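Lipoprotein (PDB 7RAG) binds the CwlD amidase and allosterically activates it during Clostridioides difficile spore formation, as a lipoprotein of the LolA-like family. Local coordinates at residues A[145-157]-A[162-174]. Sequence-based numbering, arbitrary orientation.
Sequences ADTKNPEKMEVLD and PRFTVKYKDFEYR
Met153 and Val166 pair in the middle of an antiparallel hairpin, trading two backbone hydrogen bonds, each of 2.8 Å from the N of one to the O of the other. Tyr168 N to Glu151 O and Val155 N to Phe164 O extend the pairing. At the turn end, Arg163 N and, weakly, Phe164 N both donate to Val155 O, which makes a classic bulge.

On the face carrying Met153, Val155, Phe164 and Val166 the packing is apolar; on the other, Leu156 CD2 lies 3.6 Å from Pro162 CG. The Tyr168 ring has Pro150 CB over one face, 4.2 Å from its centroid, and Val166 CG1 on the opposite one. Its hydroxyl, bonded to Gly102 O, lies 3.6 Å from the selenomethionine methyl, Met153 CE. Beyond the corner at Asp170, Phe171 turns a face to Pro150, whose CD sits over the ring centre; Phe171 CG, anti to its own N (chi1 -166°), carries the ring there.

A salt bridge joins Asp157 and Arg163 near the turn. Arg163 bends at chi2 (-48°) and approaches side-on, NE and NH2 both gripping Asp157 OD2, at 2.8 Å from NE, while Asp157 OD1 accepts from Val161 N; Arg163 NH1 reaches Val34 O of the second subunit.

Strand 162-173 is outermost of its sheet's five strands within the chain, yet it pairs antiparallel with a strand of that second subunit: a bulged β-hairpin whose edge continues the sheet across the interface between the two copies of this protein.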
# COMPACT_ATOMS: atom_id res chain seq x y z
N ALA A 145 -29.14 18.35 -16.06
CA ALA A 145 -29.97 19.00 -15.06
C ALA A 145 -31.07 18.09 -14.55
O ALA A 145 -31.65 18.40 -13.51
CB ALA A 145 -30.59 20.27 -15.62
N ASP A 146 -31.35 16.98 -15.23
CA ASP A 146 -32.37 16.04 -14.79
C ASP A 146 -31.79 14.88 -14.00
O ASP A 146 -32.27 14.57 -12.90
CB ASP A 146 -33.13 15.51 -16.01
CG ASP A 146 -33.95 16.57 -16.69
OD1 ASP A 146 -34.69 17.28 -15.97
OD2 ASP A 146 -33.84 16.69 -17.93
N THR A 147 -30.77 14.23 -14.53
CA THR A 147 -30.14 13.14 -13.80
C THR A 147 -29.19 13.62 -12.71
O THR A 147 -28.88 12.84 -11.80
CB THR A 147 -29.37 12.25 -14.77
OG1 THR A 147 -28.29 13.00 -15.37
CG2 THR A 147 -30.30 11.74 -15.85
N LYS A 148 -28.73 14.88 -12.78
CA LYS A 148 -27.64 15.40 -11.96
C LYS A 148 -26.36 14.58 -12.11
O LYS A 148 -25.48 14.64 -11.25
CB LYS A 148 -28.01 15.50 -10.47
CG LYS A 148 -29.49 15.83 -10.21
CD LYS A 148 -29.73 17.32 -10.15
CE LYS A 148 -31.08 17.68 -10.72
NZ LYS A 148 -32.16 16.75 -10.32
N ASN A 149 -26.26 13.77 -13.18
CA ASN A 149 -25.00 13.11 -13.46
C ASN A 149 -24.13 14.02 -14.31
O ASN A 149 -24.65 14.78 -15.14
CB ASN A 149 -25.22 11.78 -14.20
CG ASN A 149 -25.99 10.73 -13.37
OD1 ASN A 149 -25.74 10.56 -12.17
ND2 ASN A 149 -26.90 10.03 -14.02
N PRO A 150 -22.82 14.00 -14.14
CA PRO A 150 -21.96 14.82 -15.01
C PRO A 150 -21.98 14.30 -16.43
O PRO A 150 -21.94 13.09 -16.67
CB PRO A 150 -20.57 14.67 -14.37
CG PRO A 150 -20.60 13.33 -13.73
CD PRO A 150 -22.03 13.13 -13.25
N GLU A 151 -22.04 15.22 -17.40
CA GLU A 151 -21.98 14.84 -18.81
C GLU A 151 -20.62 15.11 -19.42
O GLU A 151 -20.06 14.25 -20.11
CB GLU A 151 -23.06 15.58 -19.61
CG GLU A 151 -24.48 15.31 -19.12
CD GLU A 151 -25.51 15.22 -20.26
OE1 GLU A 151 -25.39 15.98 -21.24
OE2 GLU A 151 -26.43 14.38 -20.16
N LYS A 152 -20.05 16.28 -19.15
CA LYS A 152 -18.83 16.70 -19.82
C LYS A 152 -17.99 17.56 -18.88
O LYS A 152 -18.52 18.27 -18.01
CB LYS A 152 -19.14 17.48 -21.09
CG LYS A 152 -17.95 17.72 -21.96
CD LYS A 152 -18.34 18.27 -23.33
CE LYS A 152 -18.82 19.71 -23.25
NZ LYS A 152 -18.85 20.34 -24.61
N MSE A 153 -16.68 17.50 -19.07
CA MSE A 153 -15.79 18.38 -18.35
C MSE A 153 -14.70 18.89 -19.25
O MSE A 153 -14.15 18.13 -20.03
CB MSE A 153 -15.19 17.67 -17.15
CG MSE A 153 -14.43 18.66 -16.30
SE MSE A 153 -13.04 17.88 -15.17
CE MSE A 153 -14.18 17.35 -13.63
N GLU A 154 -14.38 20.18 -19.15
CA GLU A 154 -13.33 20.79 -19.96
C GLU A 154 -12.31 21.50 -19.08
O GLU A 154 -12.68 22.30 -18.21
CB GLU A 154 -13.92 21.78 -20.97
CG GLU A 154 -14.91 21.15 -21.95
CD GLU A 154 -15.54 22.18 -22.89
OE1 GLU A 154 -15.69 23.36 -22.49
OE2 GLU A 154 -15.89 21.80 -24.04
N VAL A 155 -11.03 21.21 -19.29
CA VAL A 155 -9.95 22.02 -18.77
C VAL A 155 -9.56 23.00 -19.88
O VAL A 155 -9.18 22.60 -20.99
CB VAL A 155 -8.77 21.16 -18.31
CG1 VAL A 155 -7.65 22.00 -17.69
CG2 VAL A 155 -9.25 20.10 -17.31
N LEU A 156 -9.70 24.29 -19.61
CA LEU A 156 -9.43 25.33 -20.59
C LEU A 156 -8.09 25.99 -20.27
O LEU A 156 -7.76 26.19 -19.09
CB LEU A 156 -10.54 26.39 -20.59
CG LEU A 156 -11.99 25.91 -20.70
CD1 LEU A 156 -12.89 27.06 -20.33
CD2 LEU A 156 -12.35 25.37 -22.09
N ASP A 157 -7.32 26.30 -21.31
CA ASP A 157 -6.09 27.05 -21.09
C ASP A 157 -6.43 28.51 -20.84
O ASP A 157 -7.59 28.91 -20.75
CB ASP A 157 -5.11 26.85 -22.25
CG ASP A 157 -5.63 27.37 -23.58
OD1 ASP A 157 -6.53 28.23 -23.61
OD2 ASP A 157 -5.10 26.91 -24.61
N PRO A 162 -10.22 24.40 -24.79
CA PRO A 162 -10.17 23.11 -24.09
C PRO A 162 -8.89 22.36 -24.40
O PRO A 162 -8.58 22.07 -25.56
CB PRO A 162 -11.40 22.37 -24.63
CG PRO A 162 -12.27 23.42 -25.16
CD PRO A 162 -11.39 24.50 -25.67
N ARG A 163 -8.12 22.07 -23.36
CA ARG A 163 -6.98 21.18 -23.49
C ARG A 163 -7.32 19.75 -23.14
O ARG A 163 -6.72 18.83 -23.71
CB ARG A 163 -5.82 21.66 -22.61
CG ARG A 163 -5.32 23.00 -22.99
CD ARG A 163 -5.12 23.03 -24.47
NE ARG A 163 -4.34 24.18 -24.86
CZ ARG A 163 -3.25 24.14 -25.60
NH1 ARG A 163 -2.81 22.97 -26.05
NH2 ARG A 163 -2.61 25.27 -25.89
N PHE A 164 -8.22 19.54 -22.19
CA PHE A 164 -8.73 18.22 -21.85
C PHE A 164 -10.24 18.26 -21.93
O PHE A 164 -10.86 19.14 -21.32
CB PHE A 164 -8.34 17.76 -20.43
CG PHE A 164 -6.91 17.42 -20.29
CD1 PHE A 164 -6.50 16.10 -20.41
CD2 PHE A 164 -5.97 18.42 -20.06
CE1 PHE A 164 -5.15 15.78 -20.29
CE2 PHE A 164 -4.64 18.11 -19.94
CZ PHE A 164 -4.23 16.78 -20.05
N THR A 165 -10.82 17.29 -22.63
CA THR A 165 -12.27 17.15 -22.71
C THR A 165 -12.65 15.75 -22.27
O THR A 165 -12.30 14.77 -22.94
CB THR A 165 -12.81 17.42 -24.11
OG1 THR A 165 -12.38 18.71 -24.53
CG2 THR A 165 -14.33 17.39 -24.09
N VAL A 166 -13.39 15.65 -21.17
CA VAL A 166 -13.88 14.39 -20.67
C VAL A 166 -15.37 14.32 -20.95
O VAL A 166 -16.13 15.18 -20.50
CB VAL A 166 -13.61 14.24 -19.16
CG1 VAL A 166 -14.22 12.95 -18.65
CG2 VAL A 166 -12.13 14.32 -18.87
N LYS A 167 -15.80 13.30 -21.68
CA LYS A 167 -17.21 12.99 -21.86
C LYS A 167 -17.53 11.75 -21.06
O LYS A 167 -16.92 10.69 -21.26
CB LYS A 167 -17.56 12.80 -23.34
CG LYS A 167 -17.71 14.12 -24.13
CD LYS A 167 -17.49 13.94 -25.62
CE LYS A 167 -17.87 15.20 -26.41
NZ LYS A 167 -19.06 14.99 -27.34
N TYR A 168 -18.48 11.88 -20.13
CA TYR A 168 -18.87 10.79 -19.23
C TYR A 168 -19.99 9.96 -19.87
O TYR A 168 -21.06 10.48 -20.16
CB TYR A 168 -19.33 11.35 -17.89
CG TYR A 168 -18.28 12.13 -17.13
CD1 TYR A 168 -17.48 11.51 -16.16
CD2 TYR A 168 -18.10 13.49 -17.35
CE1 TYR A 168 -16.52 12.23 -15.46
CE2 TYR A 168 -17.15 14.22 -16.65
CZ TYR A 168 -16.36 13.59 -15.71
OH TYR A 168 -15.42 14.32 -15.04
N LYS A 169 -19.73 8.66 -20.05
CA LYS A 169 -20.70 7.72 -20.60
C LYS A 169 -20.97 6.60 -19.59
O LYS A 169 -20.07 6.19 -18.85
CB LYS A 169 -20.18 7.10 -21.93
CG LYS A 169 -19.81 8.11 -23.03
CD LYS A 169 -21.02 8.56 -23.85
CE LYS A 169 -20.78 9.88 -24.55
NZ LYS A 169 -20.78 11.01 -23.56
N ASP A 170 -22.22 6.12 -19.56
CA ASP A 170 -22.61 4.95 -18.77
C ASP A 170 -22.46 5.19 -17.27
O ASP A 170 -22.00 4.31 -16.53
CB ASP A 170 -21.81 3.69 -19.15
CG ASP A 170 -21.90 3.35 -20.62
OD1 ASP A 170 -22.93 3.66 -21.26
OD2 ASP A 170 -20.92 2.76 -21.15
N PHE A 171 -22.87 6.38 -16.80
CA PHE A 171 -22.66 6.76 -15.41
C PHE A 171 -23.66 6.06 -14.49
O PHE A 171 -24.87 6.26 -14.62
CB PHE A 171 -22.78 8.27 -15.23
CG PHE A 171 -22.26 8.75 -13.91
CD1 PHE A 171 -20.92 9.11 -13.77
CD2 PHE A 171 -23.08 8.81 -12.80
CE1 PHE A 171 -20.43 9.54 -12.56
CE2 PHE A 171 -22.60 9.24 -11.58
CZ PHE A 171 -21.27 9.60 -11.46
N GLU A 172 -23.16 5.28 -13.55
CA GLU A 172 -24.01 4.66 -12.54
C GLU A 172 -23.41 4.93 -11.16
O GLU A 172 -22.20 5.07 -11.02
CB GLU A 172 -24.15 3.15 -12.79
CG GLU A 172 -22.85 2.38 -12.66
CD GLU A 172 -22.88 1.01 -13.32
OE1 GLU A 172 -23.69 0.82 -14.26
OE2 GLU A 172 -22.10 0.12 -12.89
N TYR A 173 -24.28 5.01 -10.14
CA TYR A 173 -23.83 5.23 -8.77
C TYR A 173 -24.72 4.48 -7.79
O TYR A 173 -25.83 4.06 -8.12
CB TYR A 173 -23.80 6.73 -8.40
CG TYR A 173 -25.16 7.37 -8.42
CD1 TYR A 173 -25.96 7.39 -7.28
CD2 TYR A 173 -25.64 7.94 -9.58
CE1 TYR A 173 -27.22 7.96 -7.31
CE2 TYR A 173 -26.89 8.52 -9.62
CZ TYR A 173 -27.68 8.53 -8.49
OH TYR A 173 -28.94 9.11 -8.56
N ARG A 174 -24.19 4.29 -6.58
CA ARG A 174 -24.93 3.81 -5.43
C ARG A 174 -24.73 4.79 -4.26
O ARG A 174 -25.68 5.43 -3.80
CB ARG A 174 -24.47 2.41 -5.02
CG ARG A 174 -24.39 1.40 -6.15
CD ARG A 174 -23.83 0.05 -5.65
NE ARG A 174 -22.68 -0.39 -6.45
CZ ARG A 174 -21.90 -1.44 -6.18
NH1 ARG A 174 -22.14 -2.19 -5.11
NH2 ARG A 174 -20.88 -1.73 -6.99